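Local structure of extracellular solute-binding protein, family 1 (Bifidobacterium longum subsp. infantis ATCC 15697, 3QUF) at residues 135-140 against 261-266; 189-194 against 366-371; 279-284 against 352-357. The protein probably binds a solute outside the cell membrane and delivers it to a membrane transporter. All coordinates share one frame; numbering follows the deposited sequence.

Interaction 1 (135-140 against 261-266); sequences SAWVGA and VMRSGP
Arg263 reaches back from its strand to Trp137, running beside the backbone of Ala140 on the way. Its CB and CG pass Ala140 O, CG at 3.9 Å, and CG also touches CZ of Phe284. With CG anti to the backbone N (chi1 -178°) and the chain bent at chi2, NE comes to Asn296 OD1, its hydrogen-bond partner. NH2, itself hydrogen-bonded outside the two segments, then arrives 3.6 Å from Trp137 CZ3, the guanidinium plane turned 69° from that of the indole, so the two groups meet obliquely rather than stacked flat. Strands 135-144 and 259-264 run antiparallel in the mixed sheet of the solute-binding protein fold. Ala140 and Ser264 form a hydrogen-bonded pair: Ala140 N to Ser264 O and Ser264 N to Ala140 O, each 2.9 Å. Gly139, which has no side chain, lets Ser264 O settle 3.2 Å from its CA. After Ser264 the second segment leaves the sheet, and the Pro266 ring lies across Val138, CG 4.0 Å from Val138 CG2. Pro266 CD sits 3.3 Å from Val138 O, a carbonyl oxygen buried here without a hydrogen-bonding partner in the model.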
ATOM      1  N   SER A 135       4.553   9.607  -2.874  1.00 11.78           N
ATOM      2  CA  SER A 135       5.411   8.538  -2.393  1.00 12.45           C
ATOM      3  C   SER A 135       4.584   7.314  -2.099  1.00 12.18           C
ATOM      4  O   SER A 135       3.356   7.394  -1.975  1.00 12.36           O
ATOM      5  CB  SER A 135       6.176   8.976  -1.160  1.00 14.59           C
ATOM      6  OG  SER A 135       5.280   9.288  -0.150  1.00 15.70           O
ATOM      7  N   ALA A 136       5.264   6.172  -1.993  1.00 12.06           N
ATOM      8  CA  ALA A 136       4.594   4.886  -1.894  1.00 11.97           C
ATOM      9  C   ALA A 136       5.460   3.931  -1.109  1.00 12.48           C
ATOM     10  O   ALA A 136       6.673   4.081  -1.000  1.00 14.26           O
ATOM     11  CB  ALA A 136       4.324   4.304  -3.285  1.00 11.99           C
ATOM     12  N   TRP A 137       4.805   2.926  -0.579  1.00 12.53           N
ATOM     13  CA  TRP A 137       5.465   1.775  -0.010  1.00 13.42           C
ATOM     14  C   TRP A 137       5.221   0.563  -0.898  1.00 13.93           C
ATOM     15  O   TRP A 137       4.253   0.543  -1.674  1.00 13.28           O
ATOM     16  CB  TRP A 137       4.885   1.509   1.374  1.00 13.29           C
ATOM     17  CG  TRP A 137       3.428   1.115   1.366  1.00 12.50           C
ATOM     18  CD1 TRP A 137       2.329   1.941   1.419  1.00 15.18           C
ATOM     19  CD2 TRP A 137       2.901  -0.219   1.282  1.00 13.32           C
ATOM     20  NE1 TRP A 137       1.171   1.219   1.327  1.00 14.66           N
ATOM     21  CE2 TRP A 137       1.487  -0.115   1.286  1.00 12.89           C
ATOM     22  CE3 TRP A 137       3.483  -1.482   1.228  1.00 12.19           C
ATOM     23  CZ2 TRP A 137       0.668  -1.223   1.186  1.00 15.07           C
ATOM     24  CZ3 TRP A 137       2.652  -2.602   1.138  1.00 13.68           C
ATOM     25  CH2 TRP A 137       1.266  -2.459   1.114  1.00 12.33           C
ATOM     26  N   VAL A 138       6.064  -0.449  -0.726  1.00 13.49           N
ATOM     27  CA  VAL A 138       5.913  -1.711  -1.437  1.00 13.21           C
ATOM     28  C   VAL A 138       6.183  -2.903  -0.542  1.00 12.50           C
ATOM     29  O   VAL A 138       6.832  -2.800   0.512  1.00 13.97           O
ATOM     30  CB  VAL A 138       6.818  -1.772  -2.657  1.00 12.92           C
ATOM     31  CG1 VAL A 138       6.435  -0.693  -3.669  1.00 13.06           C
ATOM     32  CG2 VAL A 138       8.286  -1.711  -2.246  1.00 15.11           C
ATOM     33  N   GLY A 139       5.642  -4.043  -0.941  1.00 13.56           N
ATOM     34  CA  GLY A 139       5.895  -5.304  -0.271  1.00 13.87           C
ATOM     35  C   GLY A 139       5.958  -6.420  -1.310  1.00 14.63           C
ATOM     36  O   GLY A 139       5.347  -6.329  -2.386  1.00 13.40           O
ATOM     37  N   ALA A 140       6.647  -7.500  -0.965  1.00 14.49           N
ATOM     38  CA  ALA A 140       6.877  -8.589  -1.927  1.00 13.60           C
ATOM     39  C   ALA A 140       7.319  -9.850  -1.194  1.00 15.04           C
ATOM     40  O   ALA A 140       7.292  -9.882   0.040  1.00 15.45           O
ATOM     41  CB  ALA A 140       7.937  -8.136  -2.976  1.00 14.01           C
ATOM     42  N   VAL A 261       9.954 -18.869   2.444  1.00 21.76           N
ATOM     43  CA  VAL A 261       9.394 -17.636   1.858  1.00 21.25           C
ATOM     44  C   VAL A 261       8.627 -16.892   2.910  1.00 20.51           C
ATOM     45  O   VAL A 261       7.894 -17.517   3.720  1.00 20.06           O
ATOM     46  CB  VAL A 261       8.385 -17.983   0.760  1.00 20.87           C
ATOM     47  CG1 VAL A 261       7.805 -16.668   0.132  1.00 20.48           C
ATOM     48  CG2 VAL A 261       8.998 -18.908  -0.282  1.00 22.29           C
HETATM   49  N   MSE A 262       8.771 -15.569   2.912  1.00 20.24           N
HETATM   50  CA  MSE A 262       7.930 -14.680   3.724  1.00 20.13           C
HETATM   51  C   MSE A 262       7.550 -13.460   2.907  1.00 19.72           C
HETATM   52  O   MSE A 262       8.282 -13.097   1.987  1.00 19.03           O
HETATM   53  CB  MSE A 262       8.723 -14.239   4.967  1.00 21.69           C
HETATM   54  CG  MSE A 262       9.780 -13.193   4.691  1.00 23.09           C
HETATM   55 SE   MSE A 262      10.630 -12.527   6.350  0.90 30.89          SE
HETATM   56  CE  MSE A 262       9.241 -11.563   7.104  1.00 31.11           C
ATOM     57  N   ARG A 263       6.426 -12.836   3.260  1.00 18.59           N
ATOM     58  CA  ARG A 263       6.066 -11.552   2.720  1.00 18.51           C
ATOM     59  C   ARG A 263       6.733 -10.493   3.583  1.00 19.81           C
ATOM     60  O   ARG A 263       6.578 -10.476   4.801  1.00 20.69           O
ATOM     61  CB  ARG A 263       4.549 -11.409   2.716  1.00 18.05           C
ATOM     62  CG  ARG A 263       4.040 -10.140   2.128  1.00 19.49           C
ATOM     63  CD  ARG A 263       3.950  -9.001   3.114  1.00 18.32           C
ATOM     64  NE  ARG A 263       3.192  -7.852   2.586  1.00 19.64           N
ATOM     65  CZ  ARG A 263       2.935  -6.756   3.269  1.00 19.84           C
ATOM     66  NH1 ARG A 263       3.338  -6.631   4.534  1.00 22.20           N
ATOM     67  NH2 ARG A 263       2.243  -5.784   2.698  1.00 19.58           N
ATOM     68  N   SER A 264       7.460  -9.584   2.956  1.00 20.05           N
ATOM     69  CA  SER A 264       8.015  -8.461   3.691  1.00 20.99           C
ATOM     70  C   SER A 264       8.207  -7.262   2.774  1.00 21.37           C
ATOM     71  O   SER A 264       7.550  -7.142   1.742  1.00 17.55           O
ATOM     72  CB  SER A 264       9.318  -8.859   4.375  1.00 24.34           C
ATOM     73  OG  SER A 264       9.716  -7.843   5.313  1.00 28.82           O
ATOM     74  N   GLY A 265       9.015  -6.317   3.217  1.00 20.61           N
ATOM     75  CA  GLY A 265       9.225  -5.104   2.459  1.00 20.33           C
ATOM     76  C   GLY A 265      10.531  -4.465   2.883  1.00 19.88           C
ATOM     77  O   GLY A 265      11.293  -5.029   3.647  1.00 21.20           O
ATOM     78  N   PRO A 266      10.813  -3.273   2.348  1.00 20.13           N
ATOM     79  CA  PRO A 266      12.136  -2.671   2.499  1.00 21.00           C
ATOM     80  C   PRO A 266      12.539  -2.456   3.959  1.00 22.47           C
ATOM     81  O   PRO A 266      13.752  -2.439   4.301  1.00 21.96           O
ATOM     82  CB  PRO A 266      11.968  -1.343   1.769  1.00 20.67           C
ATOM     83  CG  PRO A 266      10.986  -1.641   0.696  1.00 20.42           C
ATOM     84  CD  PRO A 266      10.006  -2.597   1.326  1.00 19.22           C
TER

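Interaction 2 (189-194 against 366-371); sequences SFTGLL and KFYWVN
Thr191 of helix 188-199 packs against one face of the indole of Trp369, which follows the short strand 367-368; that strand runs parallel to strand 295-305 in the central mixed sheet of this solute-binding protein fold. The methyl does the closest touching: with CG2 anti to the backbone N, it lies 3.7 Å from Trp369 CE3, while Thr191 OG1 stands over the ring, 3.9 Å from CZ3. One turn along the helix, Leu194 CD2 meets Val370 CG2 at 3.7 Å and approaches the Tyr368 ring at its edge. No direct hydrogen bond joins the segments; a water does the work instead, bound to Thr191 OG1 at 2.8 Å and taking the N-H of Val370. In the next shell, Thr191 OG1 also hydrogen-bonds to Ala187 O, one turn back, which fixes the rotation of the side chain, and Tyr368 OH is held by Asp208. Trp369 is covered on its other face too, by the edge of Trp137 and by Arg263. With an alanine in place of Trp369, the Thr191 methyl would probably face a gap and Trp137 would lose the ring it meets edge-to-face. The bridging water shares the threonine's side of the indole, its oxygen 3.1 Å above the Trp369 ring plane and over the ring's centre.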
ATOM      1  N   SER A 189      -0.055 -12.021   0.576  1.00 14.39           N
ATOM      2  CA  SER A 189      -0.035 -13.012  -0.526  1.00 14.65           C
ATOM      3  C   SER A 189      -1.361 -13.055  -1.280  1.00 14.30           C
ATOM      4  O   SER A 189      -1.402 -13.137  -2.508  1.00 15.25           O
ATOM      5  CB  SER A 189       0.334 -14.435   0.004  1.00 15.36           C
ATOM      6  OG  SER A 189      -0.591 -14.923   0.990  1.00 17.56           O
ATOM      7  N   PHE A 190      -2.458 -13.040  -0.531  1.00 14.26           N
ATOM      8  CA  PHE A 190      -3.773 -12.988  -1.117  1.00 13.38           C
ATOM      9  C   PHE A 190      -3.924 -11.719  -1.945  1.00 12.94           C
ATOM     10  O   PHE A 190      -4.428 -11.762  -3.058  1.00 12.69           O
ATOM     11  CB  PHE A 190      -4.872 -13.015  -0.041  1.00 14.00           C
ATOM     12  CG  PHE A 190      -6.234 -12.842  -0.608  1.00 14.92           C
ATOM     13  CD1 PHE A 190      -6.919 -13.917  -1.187  1.00 17.45           C
ATOM     14  CD2 PHE A 190      -6.818 -11.582  -0.637  1.00 14.84           C
ATOM     15  CE1 PHE A 190      -8.156 -13.739  -1.746  1.00 20.02           C
ATOM     16  CE2 PHE A 190      -8.074 -11.416  -1.209  1.00 14.54           C
ATOM     17  CZ  PHE A 190      -8.728 -12.497  -1.762  1.00 16.17           C
ATOM     18  N   THR A 191      -3.483 -10.587  -1.396  1.00 12.69           N
ATOM     19  CA  THR A 191      -3.635  -9.316  -2.117  1.00 12.49           C
ATOM     20  C   THR A 191      -2.847  -9.357  -3.422  1.00 12.48           C
ATOM     21  O   THR A 191      -3.335  -8.875  -4.456  1.00 12.37           O
ATOM     22  CB  THR A 191      -3.232  -8.146  -1.240  1.00 12.99           C
ATOM     23  OG1 THR A 191      -4.093  -8.157  -0.084  1.00 13.55           O
ATOM     24  CG2 THR A 191      -3.376  -6.814  -1.968  1.00 12.14           C
ATOM     25  N   GLY A 192      -1.649  -9.940  -3.381  1.00 13.51           N
ATOM     26  CA  GLY A 192      -0.835 -10.094  -4.596  1.00 13.74           C
ATOM     27  C   GLY A 192      -1.508 -10.953  -5.645  1.00 13.49           C
ATOM     28  O   GLY A 192      -1.448 -10.674  -6.852  1.00 12.95           O
ATOM     29  N   LEU A 193      -2.188 -12.003  -5.192  1.00 13.32           N
ATOM     30  CA  LEU A 193      -2.896 -12.894  -6.084  1.00 14.10           C
ATOM     31  C   LEU A 193      -4.129 -12.226  -6.670  1.00 14.51           C
ATOM     32  O   LEU A 193      -4.399 -12.343  -7.856  1.00 13.75           O
ATOM     33  CB  LEU A 193      -3.233 -14.179  -5.325  1.00 14.42           C
ATOM     34  CG  LEU A 193      -3.722 -15.352  -6.169  1.00 16.97           C
ATOM     35  CD1 LEU A 193      -2.637 -15.789  -7.160  1.00 18.50           C
ATOM     36  CD2 LEU A 193      -4.153 -16.519  -5.246  1.00 20.93           C
ATOM     37  N   LEU A 194      -4.849 -11.487  -5.833  1.00 13.79           N
ATOM     38  CA  LEU A 194      -5.970 -10.668  -6.245  1.00 13.31           C
ATOM     39  C   LEU A 194      -5.543  -9.634  -7.287  1.00 13.38           C
ATOM     40  O   LEU A 194      -6.247  -9.460  -8.323  1.00 13.83           O
ATOM     41  CB  LEU A 194      -6.593  -9.982  -5.022  1.00 13.39           C
ATOM     42  CG  LEU A 194      -7.773  -9.084  -5.318  1.00 13.39           C
ATOM     43  CD1 LEU A 194      -8.995  -9.873  -5.816  1.00 15.95           C
ATOM     44  CD2 LEU A 194      -8.128  -8.189  -4.058  1.00 13.94           C
ATOM     45  N   LYS A 366       2.571  -1.985 -11.286  1.00 14.22           N
ATOM     46  CA  LYS A 366       2.037  -3.290 -10.926  1.00 13.48           C
ATOM     47  C   LYS A 366       2.115  -3.510  -9.397  1.00 13.08           C
ATOM     48  O   LYS A 366       2.625  -4.524  -8.950  1.00 13.60           O
ATOM     49  CB  LYS A 366       2.794  -4.389 -11.650  1.00 15.27           C
ATOM     50  CG  LYS A 366       2.672  -4.318 -13.163  1.00 16.20           C
ATOM     51  CD  LYS A 366       3.205  -5.557 -13.884  1.00 20.68           C
ATOM     52  CE  LYS A 366       2.091  -6.684 -13.999  1.00 24.93           C
ATOM     53  NZ  LYS A 366       2.546  -8.155 -14.359  1.00 21.33           N
ATOM     54  N   PHE A 367       1.634  -2.544  -8.641  1.00 11.92           N
ATOM     55  CA  PHE A 367       1.521  -2.642  -7.204  1.00 11.93           C
ATOM     56  C   PHE A 367       0.085  -2.324  -6.797  1.00 12.43           C
ATOM     57  O   PHE A 367      -0.591  -1.486  -7.425  1.00 12.06           O
ATOM     58  CB  PHE A 367       2.514  -1.717  -6.486  1.00 12.36           C
ATOM     59  CG  PHE A 367       2.325  -0.232  -6.782  1.00 11.48           C
ATOM     60  CD1 PHE A 367       2.970   0.358  -7.854  1.00 11.57           C
ATOM     61  CD2 PHE A 367       1.580   0.564  -5.925  1.00 15.15           C
ATOM     62  CE1 PHE A 367       2.815   1.700  -8.116  1.00 14.63           C
ATOM     63  CE2 PHE A 367       1.416   1.921  -6.176  1.00 15.53           C
ATOM     64  CZ  PHE A 367       2.056   2.484  -7.267  1.00 13.57           C
ATOM     65  N   TYR A 368      -0.378  -2.959  -5.730  1.00 11.21           N
ATOM     66  CA  TYR A 368      -1.748  -2.789  -5.293  1.00 11.29           C
ATOM     67  C   TYR A 368      -1.883  -3.147  -3.819  1.00 11.47           C
ATOM     68  O   TYR A 368      -1.124  -3.948  -3.312  1.00 11.66           O
ATOM     69  CB  TYR A 368      -2.703  -3.662  -6.135  1.00 12.17           C
ATOM     70  CG  TYR A 368      -4.153  -3.478  -5.796  1.00 10.97           C
ATOM     71  CD1 TYR A 368      -4.764  -2.249  -5.983  1.00 11.91           C
ATOM     72  CD2 TYR A 368      -4.916  -4.513  -5.210  1.00 10.64           C
ATOM     73  CE1 TYR A 368      -6.092  -2.034  -5.675  1.00 12.36           C
ATOM     74  CE2 TYR A 368      -6.235  -4.343  -4.961  1.00 10.18           C
ATOM     75  CZ  TYR A 368      -6.828  -3.070  -5.161  1.00 10.65           C
ATOM     76  OH  TYR A 368      -8.137  -2.831  -4.867  1.00 13.61           O
ATOM     77  N   TRP A 369      -2.876  -2.546  -3.184  1.00 11.67           N
ATOM     78  CA  TRP A 369      -3.334  -2.901  -1.859  1.00 11.62           C
ATOM     79  C   TRP A 369      -4.844  -2.626  -1.824  1.00 11.69           C
ATOM     80  O   TRP A 369      -5.320  -1.723  -2.508  1.00 12.06           O
ATOM     81  CB  TRP A 369      -2.590  -2.069  -0.792  1.00 13.00           C
ATOM     82  CG  TRP A 369      -2.777  -2.636   0.588  1.00 12.87           C
ATOM     83  CD1 TRP A 369      -3.487  -2.082   1.624  1.00 15.46           C
ATOM     84  CD2 TRP A 369      -2.235  -3.865   1.081  1.00 13.75           C
ATOM     85  NE1 TRP A 369      -3.429  -2.905   2.730  1.00 16.42           N
ATOM     86  CE2 TRP A 369      -2.676  -4.013   2.411  1.00 14.28           C
ATOM     87  CE3 TRP A 369      -1.449  -4.879   0.512  1.00 13.47           C
ATOM     88  CZ2 TRP A 369      -2.335  -5.114   3.184  1.00 17.86           C
ATOM     89  CZ3 TRP A 369      -1.119  -5.954   1.274  1.00 16.39           C
ATOM     90  CH2 TRP A 369      -1.568  -6.071   2.604  1.00 18.54           C
ATOM     91  N   VAL A 370      -5.598  -3.414  -1.063  1.00 11.94           N
ATOM     92  CA  VAL A 370      -7.045  -3.177  -0.943  1.00 11.24           C
ATOM     93  C   VAL A 370      -7.284  -1.999   0.021  1.00 12.57           C
ATOM     94  O   VAL A 370      -7.176  -2.153   1.251  1.00 14.66           O
ATOM     95  CB  VAL A 370      -7.816  -4.404  -0.490  1.00 12.45           C
ATOM     96  CG1 VAL A 370      -9.331  -4.093  -0.433  1.00 11.18           C
ATOM     97  CG2 VAL A 370      -7.629  -5.608  -1.512  1.00 12.91           C
ATOM     98  N   ASN A 371      -7.605  -0.848  -0.537  1.00 13.27           N
ATOM     99  CA  ASN A 371      -7.810   0.390   0.232  1.00 13.98           C
ATOM    100  C   ASN A 371      -9.307   0.688   0.215  1.00 14.43           C
ATOM    101  O   ASN A 371      -9.833   1.418  -0.650  1.00 14.21           O
ATOM    102  CB  ASN A 371      -6.947   1.537  -0.339  1.00 14.47           C
ATOM    103  CG  ASN A 371      -5.476   1.375  -0.033  1.00 15.93           C
ATOM    104  OD1 ASN A 371      -4.608   1.381  -0.939  1.00 18.62           O
ATOM    105  ND2 ASN A 371      -5.183   1.231   1.212  1.00 13.98           N
TER
HETATM  106  O   HOH W   1      -4.848  -5.625   0.825  1.00 13.54           O

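Interaction 3 (279-284 against 352-357); sequences FGVAPF and AELKDV
Val281 packs against Glu353, Leu354 and Val357 of segment 352-357, reaching them from strand 279-282, which pairs with strand 135-144 in the mixed sheet of the solute-binding protein fold. The apolar contacts centre on its CG1, set anti to the backbone N (chi1 -177°), which touches Leu354 CD2 and Val357 CG1, both at 3.9 Å. Val357 CG1 also lies against the backbone where the strand ends, 3.8 Å from Pro283 N, so Val357 of helix 355-362 sits on the Ala282-Pro283 link. At the other end Phe279 meets the aliphatic part of Glu353: CZ is 3.9 Å from Glu353 CG, and the bend at chi2 leaves the carboxylate plane within 1° of the ring plane. Leu269 and Leu272 of helix 269-274 also pack on Phe279.

Two of the carboxylate oxygens find partners outside the two segments. Glu353 OE2 goes to Gln273, and Asp356 OD1 to Asn360, one turn on in its own helix; Asp356 OD2 instead accepts from a water at 2.8 Å.

Polar links across the contact pass through water. Glu353 O accepts from two waters, each at 2.8 Å. One of them takes the N-H of Val281, linking Val281 N to Glu353 O. The other also donates to Val281 O, a longer bond of 3.2 Å, and stands between residues four apart in the chain: while donating to Glu353 O, it accepts from Val357 N at 3.0 Å.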
ATOM      1  N   PHE A 279      19.236 -14.478   0.655  1.00 27.94           N
ATOM      2  CA  PHE A 279      17.818 -14.234   0.281  1.00 26.12           C
ATOM      3  C   PHE A 279      17.653 -13.515  -1.060  1.00 26.35           C
ATOM      4  O   PHE A 279      18.487 -12.717  -1.453  1.00 27.08           O
ATOM      5  CB  PHE A 279      17.107 -13.452   1.394  1.00 25.88           C
ATOM      6  CG  PHE A 279      17.490 -11.986   1.474  1.00 25.16           C
ATOM      7  CD1 PHE A 279      18.608 -11.582   2.196  1.00 25.76           C
ATOM      8  CD2 PHE A 279      16.745 -11.015   0.824  1.00 25.27           C
ATOM      9  CE1 PHE A 279      18.960 -10.231   2.259  1.00 25.74           C
ATOM     10  CE2 PHE A 279      17.087  -9.664   0.884  1.00 25.13           C
ATOM     11  CZ  PHE A 279      18.203  -9.275   1.610  1.00 26.40           C
ATOM     12  N   GLY A 280      16.542 -13.793  -1.748  1.00 25.32           N
ATOM     13  CA  GLY A 280      16.165 -13.026  -2.921  1.00 25.28           C
ATOM     14  C   GLY A 280      14.805 -12.403  -2.706  1.00 23.34           C
ATOM     15  O   GLY A 280      14.161 -12.669  -1.695  1.00 21.79           O
ATOM     16  N   VAL A 281      14.385 -11.540  -3.634  1.00 22.78           N
ATOM     17  CA  VAL A 281      13.110 -10.859  -3.534  1.00 22.29           C
ATOM     18  C   VAL A 281      12.357 -10.987  -4.844  1.00 22.87           C
ATOM     19  O   VAL A 281      12.864 -10.525  -5.875  1.00 24.70           O
ATOM     20  CB  VAL A 281      13.253  -9.352  -3.202  1.00 22.41           C
ATOM     21  CG1 VAL A 281      11.889  -8.712  -3.033  1.00 21.74           C
ATOM     22  CG2 VAL A 281      14.098  -9.183  -1.913  1.00 22.59           C
ATOM     23  N   ALA A 282      11.133 -11.518  -4.781  1.00 19.09           N
ATOM     24  CA  ALA A 282      10.355 -11.795  -5.979  1.00 18.99           C
ATOM     25  C   ALA A 282       8.987 -11.163  -5.850  1.00 16.39           C
ATOM     26  O   ALA A 282       8.496 -11.003  -4.737  1.00 16.24           O
ATOM     27  CB  ALA A 282      10.193 -13.306  -6.136  1.00 18.54           C
ATOM     28  N   PRO A 283       8.363 -10.781  -6.983  1.00 15.91           N
ATOM     29  CA  PRO A 283       6.964 -10.418  -6.895  1.00 14.89           C
ATOM     30  C   PRO A 283       6.116 -11.633  -6.506  1.00 14.76           C
ATOM     31  O   PRO A 283       6.606 -12.783  -6.502  1.00 16.03           O
ATOM     32  CB  PRO A 283       6.633  -9.983  -8.338  1.00 14.74           C
ATOM     33  CG  PRO A 283       7.524 -10.828  -9.173  1.00 15.74           C
ATOM     34  CD  PRO A 283       8.805 -10.981  -8.377  1.00 16.64           C
ATOM     35  N   PHE A 284       4.856 -11.402  -6.182  1.00 14.52           N
ATOM     36  CA  PHE A 284       3.985 -12.522  -5.878  1.00 14.52           C
ATOM     37  C   PHE A 284       3.713 -13.333  -7.139  1.00 15.01           C
ATOM     38  O   PHE A 284       3.655 -12.772  -8.244  1.00 14.53           O
ATOM     39  CB  PHE A 284       2.682 -12.056  -5.268  1.00 14.18           C
ATOM     40  CG  PHE A 284       2.869 -11.380  -3.953  1.00 12.48           C
ATOM     41  CD1 PHE A 284       3.051 -12.106  -2.792  1.00 17.04           C
ATOM     42  CD2 PHE A 284       2.930 -10.002  -3.892  1.00 13.05           C
ATOM     43  CE1 PHE A 284       3.290 -11.461  -1.581  1.00 15.64           C
ATOM     44  CE2 PHE A 284       3.173  -9.355  -2.695  1.00 14.17           C
ATOM     45  CZ  PHE A 284       3.338 -10.089  -1.535  1.00 17.06           C
ATOM     46  N   ALA A 352      20.182  -3.321  -4.390  1.00 25.21           N
ATOM     47  CA  ALA A 352      20.340  -4.401  -5.365  1.00 24.82           C
ATOM     48  C   ALA A 352      19.286  -5.491  -5.277  1.00 24.30           C
ATOM     49  O   ALA A 352      18.757  -5.958  -6.291  1.00 24.23           O
ATOM     50  CB  ALA A 352      21.731  -5.043  -5.251  1.00 26.85           C
ATOM     51  N   GLU A 353      18.982  -5.912  -4.056  1.00 23.09           N
ATOM     52  CA  GLU A 353      18.053  -7.016  -3.861  1.00 22.48           C
ATOM     53  C   GLU A 353      16.632  -6.634  -4.338  1.00 20.32           C
ATOM     54  O   GLU A 353      15.843  -7.525  -4.655  1.00 21.29           O
ATOM     55  CB  GLU A 353      18.002  -7.404  -2.378  1.00 22.92           C
ATOM     56  CG  GLU A 353      19.338  -7.877  -1.817  1.00 28.17           C
ATOM     57  CD  GLU A 353      20.288  -6.754  -1.294  1.00 30.67           C
ATOM     58  OE1 GLU A 353      20.101  -5.544  -1.564  1.00 29.08           O
ATOM     59  OE2 GLU A 353      21.245  -7.119  -0.571  1.00 36.89           O
ATOM     60  N   LEU A 354      16.317  -5.342  -4.343  1.00 19.68           N
ATOM     61  CA  LEU A 354      14.979  -4.887  -4.710  1.00 19.92           C
ATOM     62  C   LEU A 354      14.920  -4.371  -6.155  1.00 20.60           C
ATOM     63  O   LEU A 354      13.897  -3.866  -6.594  1.00 17.51           O
ATOM     64  CB  LEU A 354      14.548  -3.776  -3.757  1.00 19.63           C
ATOM     65  CG  LEU A 354      14.317  -4.181  -2.304  1.00 24.00           C
ATOM     66  CD1 LEU A 354      14.117  -2.946  -1.442  1.00 26.58           C
ATOM     67  CD2 LEU A 354      13.124  -5.083  -2.230  1.00 24.93           C
ATOM     68  N   LYS A 355      16.018  -4.494  -6.911  1.00 20.92           N
ATOM     69  CA  LYS A 355      16.029  -3.855  -8.232  1.00 23.18           C
ATOM     70  C   LYS A 355      14.919  -4.361  -9.125  1.00 21.94           C
ATOM     71  O   LYS A 355      14.222  -3.540  -9.707  1.00 22.72           O
ATOM     72  CB  LYS A 355      17.353  -4.056  -8.946  1.00 24.57           C
ATOM     73  CG  LYS A 355      17.413  -3.293 -10.279  1.00 27.82           C
ATOM     74  CD  LYS A 355      18.750  -3.504 -10.966  1.00 32.15           C
ATOM     75  CE  LYS A 355      18.848  -2.708 -12.277  1.00 34.01           C
ATOM     76  NZ  LYS A 355      18.465  -1.296 -12.065  1.00 34.88           N
ATOM     77  N   ASP A 356      14.738  -5.677  -9.217  1.00 22.13           N
ATOM     78  CA  ASP A 356      13.637  -6.303 -10.024  1.00 22.59           C
ATOM     79  C   ASP A 356      12.279  -5.784  -9.591  1.00 21.43           C
ATOM     80  O   ASP A 356      11.492  -5.273 -10.413  1.00 20.45           O
ATOM     81  CB  ASP A 356      13.699  -7.844  -9.950  1.00 23.10           C
ATOM     82  CG  ASP A 356      12.575  -8.572 -10.795  1.00 26.09           C
ATOM     83  OD1 ASP A 356      12.275  -8.180 -11.959  1.00 26.09           O
ATOM     84  OD2 ASP A 356      12.013  -9.591 -10.294  1.00 26.76           O
ATOM     85  N   VAL A 357      11.981  -5.895  -8.305  1.00 19.92           N
ATOM     86  CA  VAL A 357      10.667  -5.496  -7.832  1.00 18.83           C
ATOM     87  C   VAL A 357      10.406  -4.006  -8.071  1.00 18.59           C
ATOM     88  O   VAL A 357       9.318  -3.610  -8.465  1.00 17.63           O
ATOM     89  CB  VAL A 357      10.352  -5.985  -6.389  1.00 20.43           C
ATOM     90  CG1 VAL A 357      10.259  -7.509  -6.375  1.00 20.63           C
ATOM     91  CG2 VAL A 357      11.336  -5.530  -5.391  1.00 23.59           C
TER
HETATM   92  O   HOH W   2      13.757  -7.533  -6.572  1.00 21.58           O
HETATM   93  O   HOH W   3      16.570 -10.206  -5.089  1.00 26.14           O
HETATM   94  O   HOH W   4      13.064 -11.085  -8.216  1.00 44.25           O

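From the N terminus, the first of these segments to join the sheet is 135-140; the chain then reaches helix segment 189-194 before 261-266 returns beside strand 135-144 and closes interaction 1. Segment 279-284, which begins as strand 279-282, follows on the same sheet, and 352-357 comes back to it to close interaction 3. Shortly afterwards 366-371 meets 189-194 and closes interaction 2. Interactions 1 and 2 therefore cross, interaction 3 falls wholly between the two segments of interaction 2, and 1 and 3 follow in series. Phe284 links all three, touching Ala140 of interaction 1 and Ser189 and Gly192 of interaction 2. Together they tie helices 188-199 and 355-362 to the central sheet.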